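Local coordinates for protein endo-beta-mannanase (PDB 7BOB) that acts as a homotrimeric exo-beta-1,4-mannosidase of glycoside hydrolase family 5, probably splitting mannose from the ends of beta-1,4-linked manno-oligosaccharides in the termite hindgut, at residues Ala497-Ile502 with Gly518-Ile523; Phe512-Arg517 with Glu559-Ser564. All blocks are in the same frame, centred on the assembly; numbering follows the deposited sequence.

Both contacts lie in the C-terminal domain. From the N-terminal side, the chain leaves strand 490-496, turns through 497-500 and enters the hairpin of strands 501-505 and 508-512; contact 1 closes this excursion where strand 520-525 runs back alongside 490-496, tying the turn between strands 490-496 and 501-505 to strand 520-525. Before that closure, 512-517 has already run past helix 558-564; contact 2 closes the longer loop through strands 520-525 to 549-554 and ties the chain after strand 508-512 to that helix. The segments alternate, so the two closures cross. They also touch: Ala501 O probably accepts a hydrogen bond from Phe512 N, and the Phe515 ring packs against Thr499 O and Arg520 CD.

Contact 1 of 2, residues Ala497-Ile502 with Gly518-Ile523; sequences AATPAI and GMRVRI
A single buried arginine carries nearly all of this contact, its charged end set among the backbone carbonyls of a turn. Arg520 has CG anti to its backbone N (chi1 -164°) and stays extended from CG to NE, which carries the charged end from the 518-523 backbone across to 499-501. There NH1 comes within 2.6 Å of Thr499 O, which sits at the guanidinium edge, near its plane. The methyl of Ala501 lies over one face of the group, its CB 3.4 Å from Arg520 NH2. A water in the guanidinium plane links the two segments. It accepts from Arg520 NH2 at 3.1 Å and can donate to Pro500 O, although other acceptors compete for its protons. Lower down the side chain, Arg520 CD passes 3.8 Å from Ala497 O.

The loop can offer its carbonyls to this one side chain because it bends sharply at Ala498, the centre of an inverse gamma turn closed by a weak bond of 2.9 Å from Thr499 N to Ala497 O. Ala498 CB meets the opposite backbone at Gly518 O, 3.5 Å away. Beyond the two segments, Arg520 NH2 forms a salt bridge with Asp534, while Arg496 brings a like charge close to NH1. Ala497 and Met519 pack on Ser253 and Asn246 of a neighbouring subunit, placing the turn near a subunit interface of the trimer.

A leucine here would lose the water link and the outside partner Asp534, and would probably leave the 497-500 turn less firmly held. With Asp534 at NH2 and Arg496 near NH1, the carbonyl oxygens and the carboxylate are likely to offset the repulsion between the two arginines and keep Arg520 charged.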
ATOM      1  N   ALA A 497     -26.128  -8.584   6.632  1.00 52.29           N
ATOM      2  CA  ALA A 497     -25.339  -8.174   5.470  1.00 52.91           C
ATOM      3  C   ALA A 497     -25.225  -6.651   5.389  1.00 52.33           C
ATOM      4  O   ALA A 497     -26.194  -5.918   5.629  1.00 52.59           O
ATOM      5  CB  ALA A 497     -25.968  -8.721   4.184  1.00 51.81           C
ATOM      6  N   ALA A 498     -24.043  -6.181   5.003  1.00 47.65           N
ATOM      7  CA  ALA A 498     -23.747  -4.754   4.956  1.00 51.99           C
ATOM      8  C   ALA A 498     -24.239  -4.124   3.661  1.00 53.97           C
ATOM      9  O   ALA A 498     -23.519  -3.347   3.031  1.00 56.17           O
ATOM     10  CB  ALA A 498     -22.246  -4.518   5.114  1.00 49.51           C
ATOM     11  N   THR A 499     -25.472  -4.440   3.276  1.00 55.96           N
ATOM     12  CA  THR A 499     -26.085  -3.881   2.084  1.00 53.52           C
ATOM     13  C   THR A 499     -26.711  -2.530   2.403  1.00 52.72           C
ATOM     14  O   THR A 499     -27.016  -2.240   3.563  1.00 53.87           O
ATOM     15  CB  THR A 499     -27.141  -4.846   1.550  1.00 53.12           C
ATOM     16  OG1 THR A 499     -28.112  -5.104   2.578  1.00 57.52           O
ATOM     17  CG2 THR A 499     -26.489  -6.132   1.102  1.00 51.69           C
ATOM     18  N   PRO A 500     -26.929  -1.688   1.389  1.00 55.67           N
ATOM     19  CA  PRO A 500     -27.372  -0.309   1.656  1.00 51.76           C
ATOM     20  C   PRO A 500     -28.688  -0.245   2.417  1.00 56.84           C
ATOM     21  O   PRO A 500     -29.575  -1.088   2.259  1.00 57.56           O
ATOM     22  CB  PRO A 500     -27.514   0.293   0.255  1.00 52.26           C
ATOM     23  CG  PRO A 500     -26.517  -0.431  -0.551  1.00 57.54           C
ATOM     24  CD  PRO A 500     -26.535  -1.866  -0.022  1.00 54.51           C
ATOM     25  N   ALA A 501     -28.803   0.765   3.268  1.00 54.45           N
ATOM     26  CA  ALA A 501     -30.036   1.040   3.980  1.00 54.80           C
ATOM     27  C   ALA A 501     -30.671   2.260   3.336  1.00 60.97           C
ATOM     28  O   ALA A 501     -30.019   3.304   3.202  1.00 61.58           O
ATOM     29  CB  ALA A 501     -29.786   1.259   5.469  1.00 56.84           C
ATOM     30  N   ILE A 502     -31.924   2.116   2.911  1.00 58.92           N
ATOM     31  CA  ILE A 502     -32.686   3.178   2.268  1.00 60.93           C
ATOM     32  C   ILE A 502     -33.782   3.606   3.231  1.00 65.95           C
ATOM     33  O   ILE A 502     -34.395   2.765   3.892  1.00 65.35           O
ATOM     34  CB  ILE A 502     -33.273   2.705   0.925  1.00 63.91           C
ATOM     35  CG1 ILE A 502     -32.152   2.182   0.033  1.00 62.38           C
ATOM     36  CG2 ILE A 502     -34.072   3.823   0.249  1.00 64.15           C
ATOM     37  CD1 ILE A 502     -32.546   2.058  -1.401  1.00 66.71           C
ATOM     38  N   GLY A 518     -17.358  -1.563   8.212  1.00 49.07           N
ATOM     39  CA  GLY A 518     -17.867  -2.428   7.171  1.00 49.46           C
ATOM     40  C   GLY A 518     -18.894  -3.436   7.627  1.00 53.84           C
ATOM     41  O   GLY A 518     -19.253  -4.325   6.845  1.00 54.43           O
ATOM     42  N   MET A 519     -19.378  -3.334   8.868  1.00 50.98           N
ATOM     43  CA  MET A 519     -20.316  -4.307   9.408  1.00 49.24           C
ATOM     44  C   MET A 519     -21.621  -3.621   9.798  1.00 54.09           C
ATOM     45  O   MET A 519     -21.644  -2.456  10.230  1.00 50.18           O
ATOM     46  CB  MET A 519     -19.735  -5.028  10.620  1.00 48.92           C
ATOM     47  CG  MET A 519     -18.566  -5.919  10.250  1.00 52.24           C
ATOM     48  SD  MET A 519     -18.020  -6.954  11.611  1.00 58.61           S
ATOM     49  CE  MET A 519     -17.221  -5.734  12.679  1.00 53.67           C
ATOM     50  N   ARG A 520     -22.704  -4.367   9.637  1.00 47.57           N
ATOM     51  CA  ARG A 520     -24.036  -3.929   9.985  1.00 48.46           C
ATOM     52  C   ARG A 520     -24.631  -4.909  10.988  1.00 52.83           C
ATOM     53  O   ARG A 520     -24.330  -6.106  10.961  1.00 49.49           O
ATOM     54  CB  ARG A 520     -24.889  -3.826   8.732  1.00 52.18           C
ATOM     55  CG  ARG A 520     -26.137  -3.041   8.918  1.00 53.95           C
ATOM     56  CD  ARG A 520     -26.706  -2.660   7.593  1.00 56.46           C
ATOM     57  NE  ARG A 520     -28.073  -2.196   7.754  1.00 58.37           N
ATOM     58  CZ  ARG A 520     -28.955  -2.149   6.770  1.00 60.12           C
ATOM     59  NH1 ARG A 520     -28.609  -2.559   5.550  1.00 57.18           N
ATOM     60  NH2 ARG A 520     -30.176  -1.699   7.012  1.00 59.20           N
ATOM     61  N   VAL A 521     -25.469  -4.395  11.889  1.00 52.44           N
ATOM     62  CA  VAL A 521     -25.982  -5.197  12.990  1.00 54.07           C
ATOM     63  C   VAL A 521     -27.496  -5.156  12.976  1.00 54.22           C
ATOM     64  O   VAL A 521     -28.112  -4.178  12.542  1.00 55.90           O
ATOM     65  CB  VAL A 521     -25.472  -4.737  14.373  1.00 53.54           C
ATOM     66  CG1 VAL A 521     -24.008  -5.118  14.549  1.00 49.89           C
ATOM     67  CG2 VAL A 521     -25.717  -3.245  14.558  1.00 51.22           C
ATOM     68  N   ARG A 522     -28.087  -6.242  13.462  1.00 56.45           N
ATOM     69  CA  ARG A 522     -29.508  -6.313  13.767  1.00 51.41           C
ATOM     70  C   ARG A 522     -29.682  -6.118  15.272  1.00 49.06           C
ATOM     71  O   ARG A 522     -29.101  -6.859  16.075  1.00 50.39           O
ATOM     72  CB  ARG A 522     -30.081  -7.654  13.320  1.00 52.16           C
ATOM     73  CG  ARG A 522     -31.583  -7.685  13.319  1.00 59.29           C
ATOM     74  CD  ARG A 522     -32.123  -9.005  13.840  1.00 67.08           C
ATOM     75  NE  ARG A 522     -32.096 -10.053  12.828  1.00 74.75           N
ATOM     76  CZ  ARG A 522     -33.096 -10.910  12.620  1.00 73.26           C
ATOM     77  NH1 ARG A 522     -34.201 -10.838  13.354  1.00 68.89           N
ATOM     78  NH2 ARG A 522     -32.997 -11.840  11.678  1.00 67.40           N
ATOM     79  N   ILE A 523     -30.467  -5.127  15.659  1.00 51.38           N
ATOM     80  CA  ILE A 523     -30.597  -4.813  17.071  1.00 54.44           C
ATOM     81  C   ILE A 523     -31.952  -5.279  17.592  1.00 55.11           C
ATOM     82  O   ILE A 523     -32.900  -5.506  16.841  1.00 54.59           O
ATOM     83  CB  ILE A 523     -30.384  -3.316  17.346  1.00 53.17           C
ATOM     84  CG1 ILE A 523     -31.340  -2.472  16.502  1.00 55.69           C
ATOM     85  CG2 ILE A 523     -28.895  -2.947  17.065  1.00 56.62           C
ATOM     86  CD1 ILE A 523     -32.639  -2.106  17.196  1.00 55.88           C
TER
HETATM   87  O   HOH W   1     -31.423  -2.355   4.275  1.00 62.39           O

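Contact 2 of 2, residues Phe512-Arg517 with Glu559-Ser564; sequences FTCFLR and EASFLS
Two hydrogen bonds grip Ser561 OG: it accepts one and donates the other. The hydroxyl receives the backbone N-H of Cys514 at 3.3 Å, with an N-H...O angle of 153°, and gives its own proton to Asp557 O, one turn back. Its position anti to the carbonyl carbon (chi1 -46°) also brings OG to the edge of the Phe512 ring, near the ring plane, 3.6 Å from Phe512 CB.

Apolar groups close the contact on either side of this serine in sequence. Cys514 CB rests 3.8 Å from Ala560 CB. Phe512 and Phe562 point the same way side by side, their planes 30° apart but slid so far that the rings barely overlap; their CE1 atoms are 3.8 Å apart. Trp579 meets Phe512 edge-to-face, and Trp576 stacks on Phe562, so both rings belong to a larger aromatic cluster. Further along, Ser564 OG donates to Ser561 O at 2.7 Å, on a carbonyl lone pair.

The Ser561 OG to Asp557 O bond, reaching the carbonyl four residues earlier, is a familiar feature of serines in helices; the contact as a whole fixes the chain between strands 508-512 and 520-525 to helix 558-564 in the C-terminal alpha/beta domain.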
ATOM      1  N   PHE A 512     -27.838   5.053   2.726  1.00 56.62           N
ATOM      2  CA  PHE A 512     -26.538   4.892   3.366  1.00 55.78           C
ATOM      3  C   PHE A 512     -25.889   3.603   2.875  1.00 58.85           C
ATOM      4  O   PHE A 512     -26.396   2.510   3.147  1.00 53.75           O
ATOM      5  CB  PHE A 512     -26.683   4.863   4.885  1.00 53.27           C
ATOM      6  CG  PHE A 512     -27.321   6.090   5.440  1.00 53.81           C
ATOM      7  CD1 PHE A 512     -26.607   7.270   5.529  1.00 50.97           C
ATOM      8  CD2 PHE A 512     -28.642   6.081   5.836  1.00 57.72           C
ATOM      9  CE1 PHE A 512     -27.195   8.419   6.032  1.00 52.52           C
ATOM     10  CE2 PHE A 512     -29.237   7.244   6.340  1.00 54.73           C
ATOM     11  CZ  PHE A 512     -28.513   8.401   6.438  1.00 48.85           C
ATOM     12  N   THR A 513     -24.749   3.736   2.188  1.00 58.35           N
ATOM     13  CA  THR A 513     -23.998   2.591   1.691  1.00 56.42           C
ATOM     14  C   THR A 513     -22.835   2.186   2.582  1.00 53.92           C
ATOM     15  O   THR A 513     -22.271   1.118   2.360  1.00 53.24           O
ATOM     16  CB  THR A 513     -23.454   2.878   0.288  1.00 55.64           C
ATOM     17  OG1 THR A 513     -22.473   3.928   0.383  1.00 57.49           O
ATOM     18  CG2 THR A 513     -24.581   3.293  -0.654  1.00 53.62           C
ATOM     19  N   CYS A 514     -22.450   2.986   3.571  1.00 54.41           N
ATOM     20  CA  CYS A 514     -21.303   2.675   4.421  1.00 52.97           C
ATOM     21  C   CYS A 514     -21.746   2.417   5.847  1.00 55.30           C
ATOM     22  O   CYS A 514     -22.687   3.052   6.344  1.00 54.68           O
ATOM     23  CB  CYS A 514     -20.269   3.802   4.426  1.00 52.77           C
ATOM     24  SG  CYS A 514     -19.679   4.270   2.810  1.00 57.58           S
ATOM     25  N   PHE A 515     -21.031   1.526   6.514  1.00 50.16           N
ATOM     26  CA  PHE A 515     -21.355   1.106   7.862  1.00 53.05           C
ATOM     27  C   PHE A 515     -20.049   0.951   8.608  1.00 52.41           C
ATOM     28  O   PHE A 515     -19.017   0.626   8.012  1.00 56.97           O
ATOM     29  CB  PHE A 515     -22.185  -0.201   7.844  1.00 52.84           C
ATOM     30  CG  PHE A 515     -23.473  -0.059   7.073  1.00 53.76           C
ATOM     31  CD1 PHE A 515     -23.517  -0.336   5.717  1.00 53.95           C
ATOM     32  CD2 PHE A 515     -24.617   0.428   7.686  1.00 51.46           C
ATOM     33  CE1 PHE A 515     -24.685  -0.154   4.988  1.00 54.52           C
ATOM     34  CE2 PHE A 515     -25.786   0.601   6.965  1.00 54.79           C
ATOM     35  CZ  PHE A 515     -25.816   0.303   5.611  1.00 56.45           C
ATOM     36  N   LEU A 516     -20.085   1.220   9.904  1.00 52.01           N
ATOM     37  CA  LEU A 516     -18.833   1.366  10.631  1.00 53.66           C
ATOM     38  C   LEU A 516     -18.096   0.037  10.666  1.00 50.87           C
ATOM     39  O   LEU A 516     -18.680  -1.005  10.980  1.00 51.97           O
ATOM     40  CB  LEU A 516     -19.083   1.886  12.049  1.00 51.94           C
ATOM     41  CG  LEU A 516     -17.885   2.584  12.709  1.00 55.68           C
ATOM     42  CD1 LEU A 516     -17.616   3.959  12.077  1.00 52.13           C
ATOM     43  CD2 LEU A 516     -18.106   2.727  14.215  1.00 55.37           C
ATOM     44  N   ARG A 517     -16.809   0.089  10.316  1.00 49.95           N
ATOM     45  CA  ARG A 517     -15.953  -1.076  10.162  1.00 51.36           C
ATOM     46  C   ARG A 517     -16.496  -2.039   9.114  1.00 53.50           C
ATOM     47  O   ARG A 517     -16.141  -3.210   9.119  1.00 48.47           O
ATOM     48  CB  ARG A 517     -15.745  -1.811  11.492  1.00 51.80           C
ATOM     49  CG  ARG A 517     -15.215  -0.944  12.621  1.00 50.28           C
ATOM     50  CD  ARG A 517     -14.939  -1.818  13.827  1.00 53.57           C
ATOM     51  NE  ARG A 517     -14.567  -1.055  15.017  1.00 52.93           N
ATOM     52  CZ  ARG A 517     -13.303  -0.801  15.372  1.00 55.64           C
ATOM     53  NH1 ARG A 517     -12.298  -1.235  14.608  1.00 46.27           N
ATOM     54  NH2 ARG A 517     -13.038  -0.111  16.486  1.00 52.17           N
ATOM     55  N   GLU A 559     -21.426  10.032   7.852  1.00 45.97           N
ATOM     56  CA  GLU A 559     -20.454  10.878   7.183  1.00 45.98           C
ATOM     57  C   GLU A 559     -19.729  10.131   6.075  1.00 49.17           C
ATOM     58  O   GLU A 559     -19.490  10.694   4.999  1.00 48.86           O
ATOM     59  CB  GLU A 559     -19.473  11.448   8.202  1.00 49.61           C
ATOM     60  CG  GLU A 559     -20.112  12.526   9.078  1.00 50.27           C
ATOM     61  CD  GLU A 559     -20.924  11.925  10.217  1.00 46.63           C
ATOM     62  OE1 GLU A 559     -20.858  10.695  10.427  1.00 48.20           O
ATOM     63  OE2 GLU A 559     -21.605  12.690  10.909  1.00 48.95           O
ATOM     64  N   ALA A 560     -19.393   8.856   6.307  1.00 46.84           N
ATOM     65  CA  ALA A 560     -18.743   8.077   5.263  1.00 49.55           C
ATOM     66  C   ALA A 560     -19.673   7.907   4.068  1.00 49.75           C
ATOM     67  O   ALA A 560     -19.262   8.115   2.918  1.00 52.01           O
ATOM     68  CB  ALA A 560     -18.296   6.713   5.806  1.00 45.39           C
ATOM     69  N   SER A 561     -20.934   7.524   4.324  1.00 48.50           N
ATOM     70  CA  SER A 561     -21.909   7.399   3.240  1.00 50.51           C
ATOM     71  C   SER A 561     -22.000   8.681   2.424  1.00 48.71           C
ATOM     72  O   SER A 561     -21.931   8.649   1.192  1.00 50.48           O
ATOM     73  CB  SER A 561     -23.293   7.014   3.782  1.00 53.02           C
ATOM     74  OG  SER A 561     -23.252   5.967   4.737  1.00 53.40           O
ATOM     75  N   PHE A 562     -22.166   9.811   3.097  1.00 45.10           N
ATOM     76  CA  PHE A 562     -22.183  11.079   2.380  1.00 48.54           C
ATOM     77  C   PHE A 562     -20.889  11.293   1.590  1.00 52.06           C
ATOM     78  O   PHE A 562     -20.922  11.691   0.415  1.00 50.47           O
ATOM     79  CB  PHE A 562     -22.401  12.217   3.364  1.00 48.46           C
ATOM     80  CG  PHE A 562     -23.781  12.247   3.975  1.00 50.69           C
ATOM     81  CD1 PHE A 562     -24.795  11.414   3.502  1.00 46.15           C
ATOM     82  CD2 PHE A 562     -24.073  13.137   4.998  1.00 47.06           C
ATOM     83  CE1 PHE A 562     -26.031  11.459   4.057  1.00 48.76           C
ATOM     84  CE2 PHE A 562     -25.315  13.185   5.557  1.00 50.17           C
ATOM     85  CZ  PHE A 562     -26.309  12.337   5.085  1.00 49.32           C
ATOM     86  N   LEU A 563     -19.736  11.012   2.214  1.00 50.25           N
ATOM     87  CA  LEU A 563     -18.464  11.201   1.521  1.00 49.21           C
ATOM     88  C   LEU A 563     -18.325  10.258   0.330  1.00 52.67           C
ATOM     89  O   LEU A 563     -17.750  10.656  -0.689  1.00 48.38           O
ATOM     90  CB  LEU A 563     -17.290  11.032   2.492  1.00 50.62           C
ATOM     91  CG  LEU A 563     -17.046  12.205   3.460  1.00 51.05           C
ATOM     92  CD1 LEU A 563     -16.153  11.790   4.603  1.00 47.61           C
ATOM     93  CD2 LEU A 563     -16.485  13.424   2.763  1.00 44.91           C
ATOM     94  N   SER A 564     -18.874   9.029   0.410  1.00 46.20           N
ATOM     95  CA  SER A 564     -18.822   8.121  -0.739  1.00 52.96           C
ATOM     96  C   SER A 564     -19.633   8.622  -1.923  1.00 53.28           C
ATOM     97  O   SER A 564     -19.411   8.157  -3.046  1.00 57.86           O
ATOM     98  CB  SER A 564     -19.294   6.707  -0.349  1.00 50.96           C
ATOM     99  OG  SER A 564     -20.702   6.671  -0.126  1.00 51.24           O
TER